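Nicotinamide-nucleotide adenylyltransferase NadR family / Ribosylnicotinamide kinase (Lactococcus lactis subsp. cremoris, PDB 6GYE) probably phosphorylates nicotinamide riboside, which it binds in its pocket, and may also adenylylate the resulting mononucleotide on the way to NAD+. Local coordinates at residues 9-21 with 110-123. Sequence-based numbering, arbitrary orientation.
Sequences SKLSGKNIGIYFG and HNTLENDLSVTFYV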
ATOM      1  N   SER A   9      12.800  -6.700  25.980  1.00127.31           N
ATOM      2  CA  SER A   9      11.783  -6.925  24.948  1.00119.24           C
ATOM      3  C   SER A   9      11.719  -8.380  24.485  1.00110.77           C
ATOM      4  O   SER A   9      11.535  -8.672  23.299  1.00102.07           O
ATOM      5  CB  SER A   9      12.039  -5.986  23.770  1.00120.63           C
ATOM      6  OG  SER A   9      13.305  -6.232  23.180  1.00124.14           O
ATOM      7  N   LYS A  10      11.888  -9.307  25.415  1.00107.86           N
ATOM      8  CA  LYS A  10      11.821 -10.731  25.146  1.00 97.12           C
ATOM      9  C   LYS A  10      10.491 -11.297  25.641  1.00 91.90           C
ATOM     10  O   LYS A  10       9.791 -10.691  26.456  1.00 85.80           O
ATOM     11  CB  LYS A  10      13.000 -11.458  25.816  1.00 91.40           C
ATOM     12  CG  LYS A  10      14.367 -11.012  25.298  1.00 95.45           C
ATOM     13  CD  LYS A  10      15.500 -11.477  26.192  1.00100.90           C
ATOM     14  CE  LYS A  10      16.853 -11.279  25.518  1.00106.16           C
ATOM     15  NZ  LYS A  10      17.786 -12.411  25.809  1.00113.82           N
ATOM     16  N   LEU A  11      10.136 -12.458  25.094  1.00 84.61           N
ATOM     17  CA  LEU A  11       8.909 -13.137  25.474  1.00 82.04           C
ATOM     18  C   LEU A  11       9.062 -13.780  26.847  1.00 86.52           C
ATOM     19  O   LEU A  11      10.038 -14.493  27.101  1.00 89.89           O
ATOM     20  CB  LEU A  11       8.585 -14.186  24.420  1.00 73.82           C
ATOM     21  CG  LEU A  11       7.159 -14.381  23.958  1.00 73.71           C
ATOM     22  CD1 LEU A  11       6.459 -13.061  23.672  1.00 66.65           C
ATOM     23  CD2 LEU A  11       7.224 -15.254  22.719  1.00 75.37           C
ATOM     24  N   SER A  12       8.107 -13.518  27.740  1.00 83.81           N
ATOM     25  CA  SER A  12       8.082 -14.149  29.052  1.00 82.87           C
ATOM     26  C   SER A  12       7.210 -15.399  29.033  1.00 84.29           C
ATOM     27  O   SER A  12       6.419 -15.620  28.115  1.00 80.65           O
ATOM     28  CB  SER A  12       7.553 -13.181  30.104  1.00 90.46           C
ATOM     29  OG  SER A  12       6.179 -12.923  29.873  1.00 94.16           O
ATOM     30  N   GLY A  13       7.350 -16.216  30.073  1.00 90.26           N
ATOM     31  CA  GLY A  13       6.522 -17.396  30.235  1.00 89.51           C
ATOM     32  C   GLY A  13       7.260 -18.679  29.889  1.00 85.97           C
ATOM     33  O   GLY A  13       8.337 -18.679  29.295  1.00 89.08           O
ATOM     34  N   LYS A  14       6.650 -19.804  30.274  1.00 85.63           N
ATOM     35  CA  LYS A  14       7.207 -21.133  30.014  1.00 88.69           C
ATOM     36  C   LYS A  14       6.638 -21.808  28.766  1.00 82.14           C
ATOM     37  O   LYS A  14       7.385 -22.457  28.031  1.00 85.62           O
ATOM     38  CB  LYS A  14       6.995 -22.049  31.225  1.00 91.73           C
ATOM     39  CG  LYS A  14       7.872 -21.722  32.424  1.00100.57           C
ATOM     40  CD  LYS A  14       9.339 -22.012  32.147  1.00104.86           C
ATOM     41  CE  LYS A  14      10.164 -21.953  33.425  1.00110.24           C
ATOM     42  NZ  LYS A  14      10.134 -20.592  34.032  1.00116.39           N
ATOM     43  N   ASN A  15       5.340 -21.686  28.494  1.00 81.31           N
ATOM     44  CA  ASN A  15       4.731 -22.326  27.327  1.00 74.18           C
ATOM     45  C   ASN A  15       4.730 -21.341  26.165  1.00 69.06           C
ATOM     46  O   ASN A  15       3.981 -20.359  26.171  1.00 68.78           O
ATOM     47  CB  ASN A  15       3.318 -22.801  27.636  1.00 68.55           C
ATOM     48  CG  ASN A  15       3.293 -23.866  28.690  1.00 80.00           C
ATOM     49  OD1 ASN A  15       3.963 -24.888  28.563  1.00 85.71           O
ATOM     50  ND2 ASN A  15       2.509 -23.648  29.734  1.00 87.12           N
ATOM     51  N   ILE A  16       5.577 -21.600  25.173  1.00 65.09           N
ATOM     52  CA  ILE A  16       5.796 -20.683  24.059  1.00 69.11           C
ATOM     53  C   ILE A  16       5.363 -21.365  22.767  1.00 78.46           C
ATOM     54  O   ILE A  16       5.771 -22.501  22.494  1.00 86.07           O
ATOM     55  CB  ILE A  16       7.271 -20.258  23.959  1.00 65.22           C
ATOM     56  CG1 ILE A  16       7.783 -19.669  25.291  1.00 70.89           C
ATOM     57  CG2 ILE A  16       7.463 -19.353  22.754  1.00 62.94           C
ATOM     58  CD1 ILE A  16       7.004 -18.478  25.823  1.00 70.52           C
ATOM     59  N   GLY A  17       4.563 -20.667  21.965  1.00 71.56           N
ATOM     60  CA  GLY A  17       4.167 -21.136  20.646  1.00 65.45           C
ATOM     61  C   GLY A  17       4.928 -20.391  19.563  1.00 66.35           C
ATOM     62  O   GLY A  17       5.146 -19.182  19.667  1.00 69.68           O
ATOM     63  N   ILE A  18       5.323 -21.116  18.525  1.00 56.68           N
ATOM     64  CA  ILE A  18       6.062 -20.559  17.399  1.00 62.56           C
ATOM     65  C   ILE A  18       5.163 -20.675  16.181  1.00 64.64           C
ATOM     66  O   ILE A  18       4.775 -21.787  15.786  1.00 67.67           O
ATOM     67  CB  ILE A  18       7.410 -21.269  17.165  1.00 68.16           C
ATOM     68  CG1 ILE A  18       8.501 -20.877  18.173  1.00 77.35           C
ATOM     69  CG2 ILE A  18       7.981 -20.860  15.827  1.00 65.65           C
ATOM     70  CD1 ILE A  18       8.141 -20.782  19.607  1.00 81.72           C
ATOM     71  N   TYR A  19       4.831 -19.535  15.581  1.00 59.60           N
ATOM     72  CA  TYR A  19       3.910 -19.486  14.452  1.00 61.50           C
ATOM     73  C   TYR A  19       4.644 -18.885  13.267  1.00 60.07           C
ATOM     74  O   TYR A  19       5.236 -17.809  13.389  1.00 65.64           O
ATOM     75  CB  TYR A  19       2.652 -18.672  14.791  1.00 54.28           C
ATOM     76  CG  TYR A  19       1.589 -18.680  13.719  1.00 52.81           C
ATOM     77  CD1 TYR A  19       1.630 -17.785  12.658  1.00 53.50           C
ATOM     78  CD2 TYR A  19       0.538 -19.576  13.776  1.00 50.85           C
ATOM     79  CE1 TYR A  19       0.656 -17.808  11.678  1.00 54.73           C
ATOM     80  CE2 TYR A  19      -0.424 -19.600  12.815  1.00 57.33           C
ATOM     81  CZ  TYR A  19      -0.368 -18.726  11.760  1.00 58.14           C
ATOM     82  OH  TYR A  19      -1.367 -18.771  10.795  1.00 55.74           O
ATOM     83  N   PHE A  20       4.628 -19.598  12.142  1.00 58.50           N
ATOM     84  CA  PHE A  20       5.371 -19.248  10.939  1.00 63.61           C
ATOM     85  C   PHE A  20       4.470 -18.648   9.879  1.00 65.66           C
ATOM     86  O   PHE A  20       3.283 -18.974   9.791  1.00 70.57           O
ATOM     87  CB  PHE A  20       6.027 -20.475  10.310  1.00 64.15           C
ATOM     88  CG  PHE A  20       7.104 -21.088  11.122  1.00 60.42           C
ATOM     89  CD1 PHE A  20       8.405 -20.651  10.996  1.00 59.76           C
ATOM     90  CD2 PHE A  20       6.835 -22.146  11.966  1.00 66.20           C
ATOM     91  CE1 PHE A  20       9.422 -21.250  11.715  1.00 63.67           C
ATOM     92  CE2 PHE A  20       7.851 -22.752  12.698  1.00 64.19           C
ATOM     93  CZ  PHE A  20       9.139 -22.306  12.567  1.00 63.78           C
ATOM     94  N   GLY A  21       5.062 -17.811   9.035  1.00 60.14           N
ATOM     95  CA  GLY A  21       4.385 -17.372   7.825  1.00 58.33           C
ATOM     96  C   GLY A  21       5.315 -16.517   6.994  1.00 59.41           C
ATOM     97  O   GLY A  21       6.349 -16.046   7.476  1.00 57.51           O
ATOM     98  N   HIS A 110      17.220 -16.022  21.457  1.00 93.39           N
ATOM     99  CA  HIS A 110      17.396 -14.582  21.604  1.00 99.00           C
ATOM    100  C   HIS A 110      16.126 -13.910  22.113  1.00 96.61           C
ATOM    101  O   HIS A 110      16.191 -12.979  22.923  1.00 99.09           O
ATOM    102  CB  HIS A 110      17.818 -13.972  20.266  1.00104.42           C
ATOM    103  CG  HIS A 110      18.199 -12.527  20.351  1.00119.91           C
ATOM    104  ND1 HIS A 110      19.161 -12.057  21.224  1.00126.01           N
ATOM    105  CD2 HIS A 110      17.738 -11.443  19.683  1.00120.79           C
ATOM    106  CE1 HIS A 110      19.281 -10.749  21.080  1.00125.34           C
ATOM    107  NE2 HIS A 110      18.430 -10.352  20.151  1.00120.91           N
ATOM    108  N   ASN A 111      14.962 -14.378  21.676  1.00 88.67           N
ATOM    109  CA  ASN A 111      13.705 -13.684  21.917  1.00 81.11           C
ATOM    110  C   ASN A 111      12.918 -14.261  23.085  1.00 77.31           C
ATOM    111  O   ASN A 111      11.741 -13.928  23.252  1.00 72.61           O
ATOM    112  CB  ASN A 111      12.846 -13.699  20.647  1.00 79.48           C
ATOM    113  CG  ASN A 111      13.405 -12.800  19.565  1.00 92.30           C
ATOM    114  OD1 ASN A 111      13.098 -11.605  19.515  1.00106.48           O
ATOM    115  ND2 ASN A 111      14.265 -13.356  18.715  1.00 87.74           N
ATOM    116  N   THR A 112      13.535 -15.090  23.913  1.00 82.62           N
ATOM    117  CA  THR A 112      12.846 -15.653  25.061  1.00 88.24           C
ATOM    118  C   THR A 112      13.529 -15.239  26.355  1.00 96.68           C
ATOM    119  O   THR A 112      14.759 -15.157  26.430  1.00100.11           O
ATOM    120  CB  THR A 112      12.783 -17.179  24.969  1.00 86.13           C
ATOM    121  OG1 THR A 112      11.927 -17.548  23.879  1.00 88.79           O
ATOM    122  CG2 THR A 112      12.215 -17.734  26.243  1.00 81.54           C
ATOM    123  N   LEU A 113      12.710 -14.987  27.374  1.00 98.41           N
ATOM    124  CA  LEU A 113      13.209 -14.550  28.668  1.00 97.33           C
ATOM    125  C   LEU A 113      13.766 -15.724  29.457  1.00102.20           C
ATOM    126  O   LEU A 113      14.917 -15.692  29.903  1.00109.67           O
ATOM    127  CB  LEU A 113      12.079 -13.862  29.438  1.00 97.34           C
ATOM    128  CG  LEU A 113      12.358 -12.917  30.605  1.00100.47           C
ATOM    129  CD1 LEU A 113      12.746 -13.693  31.860  1.00108.73           C
ATOM    130  CD2 LEU A 113      13.433 -11.889  30.234  1.00 93.64           C
ATOM    131  N   GLU A 114      12.971 -16.773  29.620  1.00101.08           N
ATOM    132  CA  GLU A 114      13.224 -17.818  30.602  1.00103.75           C
ATOM    133  C   GLU A 114      13.883 -19.043  29.974  1.00 97.24           C
ATOM    134  O   GLU A 114      14.096 -19.123  28.761  1.00 90.30           O
ATOM    135  CB  GLU A 114      11.915 -18.208  31.299  1.00104.01           C
ATOM    136  CG  GLU A 114      11.104 -16.995  31.737  1.00108.82           C
ATOM    137  CD  GLU A 114       9.765 -17.359  32.342  1.00114.21           C
ATOM    138  OE1 GLU A 114       9.633 -18.491  32.861  1.00114.54           O
ATOM    139  OE2 GLU A 114       8.841 -16.516  32.282  1.00113.97           O
ATOM    140  N   ASN A 115      14.239 -19.985  30.844  1.00100.63           N
ATOM    141  CA  ASN A 115      14.789 -21.288  30.499  1.00104.15           C
ATOM    142  C   ASN A 115      13.778 -22.366  30.872  1.00101.50           C
ATOM    143  O   ASN A 115      12.743 -22.085  31.486  1.00104.18           O
ATOM    144  CB  ASN A 115      16.114 -21.541  31.230  1.00109.52           C
ATOM    145  CG  ASN A 115      17.167 -20.502  30.918  1.00112.54           C
ATOM    146  OD1 ASN A 115      17.197 -19.940  29.825  1.00111.96           O
ATOM    147  ND2 ASN A 115      18.044 -20.240  31.882  1.00117.26           N
ATOM    148  N   ASP A 116      14.100 -23.612  30.514  1.00 95.43           N
ATOM    149  CA  ASP A 116      13.204 -24.751  30.737  1.00 96.31           C
ATOM    150  C   ASP A 116      11.834 -24.509  30.103  1.00 95.21           C
ATOM    151  O   ASP A 116      10.789 -24.630  30.747  1.00 93.86           O
ATOM    152  CB  ASP A 116      13.070 -25.058  32.226  1.00103.22           C
ATOM    153  CG  ASP A 116      14.404 -25.114  32.917  1.00117.08           C
ATOM    154  OD1 ASP A 116      15.253 -25.918  32.479  1.00124.20           O
ATOM    155  OD2 ASP A 116      14.612 -24.338  33.875  1.00121.62           O
ATOM    156  N   LEU A 117      11.848 -24.143  28.827  1.00 93.66           N
ATOM    157  CA  LEU A 117      10.610 -23.856  28.126  1.00 87.31           C
ATOM    158  C   LEU A 117       9.958 -25.134  27.632  1.00 84.68           C
ATOM    159  O   LEU A 117      10.608 -26.165  27.447  1.00 89.77           O
ATOM    160  CB  LEU A 117      10.858 -22.957  26.925  1.00 82.94           C
ATOM    161  CG  LEU A 117      11.593 -21.645  27.144  1.00 88.26           C
ATOM    162  CD1 LEU A 117      11.702 -20.982  25.788  1.00 79.95           C
ATOM    163  CD2 LEU A 117      10.859 -20.766  28.154  1.00 84.27           C
ATOM    164  N   SER A 118       8.656 -25.040  27.391  1.00 82.36           N
ATOM    165  CA  SER A 118       7.905 -26.029  26.626  1.00 79.24           C
ATOM    166  C   SER A 118       7.466 -25.319  25.351  1.00 79.52           C
ATOM    167  O   SER A 118       6.589 -24.450  25.388  1.00 80.71           O
ATOM    168  CB  SER A 118       6.719 -26.578  27.414  1.00 76.83           C
ATOM    169  OG  SER A 118       6.004 -27.541  26.649  1.00 81.15           O
ATOM    170  N   VAL A 119       8.114 -25.648  24.240  1.00 75.92           N
ATOM    171  CA  VAL A 119       7.915 -24.966  22.972  1.00 68.36           C
ATOM    172  C   VAL A 119       7.152 -25.867  22.012  1.00 72.35           C
ATOM    173  O   VAL A 119       7.442 -27.067  21.902  1.00 77.38           O
ATOM    174  CB  VAL A 119       9.265 -24.544  22.368  1.00 65.09           C
ATOM    175  CG1 VAL A 119       9.051 -23.926  20.999  1.00 63.37           C
ATOM    176  CG2 VAL A 119       9.954 -23.557  23.281  1.00 65.60           C
ATOM    177  N   THR A 120       6.177 -25.281  21.314  1.00 66.35           N
ATOM    178  CA  THR A 120       5.400 -25.959  20.283  1.00 65.09           C
ATOM    179  C   THR A 120       5.545 -25.214  18.958  1.00 62.45           C
ATOM    180  O   THR A 120       5.252 -24.019  18.881  1.00 60.28           O
ATOM    181  CB  THR A 120       3.925 -26.066  20.683  1.00 70.16           C
ATOM    182  OG1 THR A 120       3.823 -26.713  21.951  1.00 73.91           O
ATOM    183  CG2 THR A 120       3.131 -26.856  19.649  1.00 60.73           C
ATOM    184  N   PHE A 121       5.993 -25.921  17.924  1.00 69.14           N
ATOM    185  CA  PHE A 121       6.036 -25.400  16.561  1.00 68.05           C
ATOM    186  C   PHE A 121       4.724 -25.708  15.835  1.00 67.09           C
ATOM    187  O   PHE A 121       4.315 -26.868  15.759  1.00 72.60           O
ATOM    188  CB  PHE A 121       7.207 -26.028  15.797  1.00 71.05           C
ATOM    189  CG  PHE A 121       8.567 -25.582  16.264  1.00 67.27           C
ATOM    190  CD1 PHE A 121       9.090 -24.367  15.858  1.00 61.24           C
ATOM    191  CD2 PHE A 121       9.326 -26.386  17.098  1.00 69.73           C
ATOM    192  CE1 PHE A 121      10.336 -23.959  16.283  1.00 68.31           C
ATOM    193  CE2 PHE A 121      10.588 -25.983  17.530  1.00 65.47           C
ATOM    194  CZ  PHE A 121      11.090 -24.779  17.121  1.00 66.76           C
ATOM    195  N   TYR A 122       4.075 -24.680  15.285  1.00 68.47           N
ATOM    196  CA  TYR A 122       2.893 -24.864  14.440  1.00 71.05           C
ATOM    197  C   TYR A 122       3.351 -24.828  12.986  1.00 70.77           C
ATOM    198  O   TYR A 122       3.750 -23.779  12.482  1.00 72.77           O
ATOM    199  CB  TYR A 122       1.824 -23.808  14.741  1.00 65.91           C
ATOM    200  CG  TYR A 122       1.388 -23.876  16.200  1.00 70.69           C
ATOM    201  CD1 TYR A 122       0.358 -24.726  16.609  1.00 68.69           C
ATOM    202  CD2 TYR A 122       2.051 -23.133  17.182  1.00 59.28           C
ATOM    203  CE1 TYR A 122      -0.014 -24.822  17.952  1.00 65.19           C
ATOM    204  CE2 TYR A 122       1.683 -23.221  18.522  1.00 62.14           C
ATOM    205  CZ  TYR A 122       0.650 -24.063  18.903  1.00 70.60           C
ATOM    206  OH  TYR A 122       0.303 -24.145  20.239  1.00 70.83           O
ATOM    207  N   VAL A 123       3.277 -25.979  12.317  1.00 76.20           N
ATOM    208  CA  VAL A 123       3.919 -26.225  11.030  1.00 79.85           C
ATOM    209  C   VAL A 123       2.882 -26.713  10.031  1.00 82.84           C
ATOM    210  O   VAL A 123       2.039 -27.551  10.364  1.00 89.23           O
ATOM    211  CB  VAL A 123       5.060 -27.255  11.177  1.00 82.87           C
ATOM    212  CG1 VAL A 123       5.561 -27.717   9.825  1.00 86.15           C
ATOM    213  CG2 VAL A 123       6.193 -26.646  11.974  1.00 78.18           C
TER
HETATM  214  O   HOH W   1       2.726 -21.749  11.599  1.00 64.79           O
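Glu114 meets two partners: OE2 accepts a hydrogen bond from Gly13 N at 2.7 Å, from well above the carboxylate plane, and OE1 makes a salt bridge to Lys14 NZ, modelled at a doubtfully short 2.5 Å. The lysine reaches it by bending at chi2 (-68°) and chi4, crossing the glutamate at about a right angle. An alanine in place of Glu114 would probably leave the Gly13 amide and the Lys14 ammonium without these mates and free the lysine tail to turn. Nearby, Leu11 N donates to Asn111 O (2.9 Å) and Leu11 O accepts a bond from Leu113 N, a single bridge two residues out of register with the strands. There, strands 15-21 and 118-123 run parallel, their axes 20° apart, with Ile16 and Ile18 alternating bonds with Ser118, Thr120 and Tyr122. On one face Ile18 CD1 touches Val119 CG1 (3.6 Å) and Ile18 CG2 meets Phe121 CD1 (3.7 Å); on the other, the Tyr122 ring turns its edge to Gly17 CA. Both are inner strands of a five-stranded parallel, Rossmann-like sheet, consistent with a nucleotidyltransferase domain, flanked by strands 43-50 and 142-147; helix 95-110 packs on Ile18 and Phe121, helix 28-40 on Tyr19 and Tyr122.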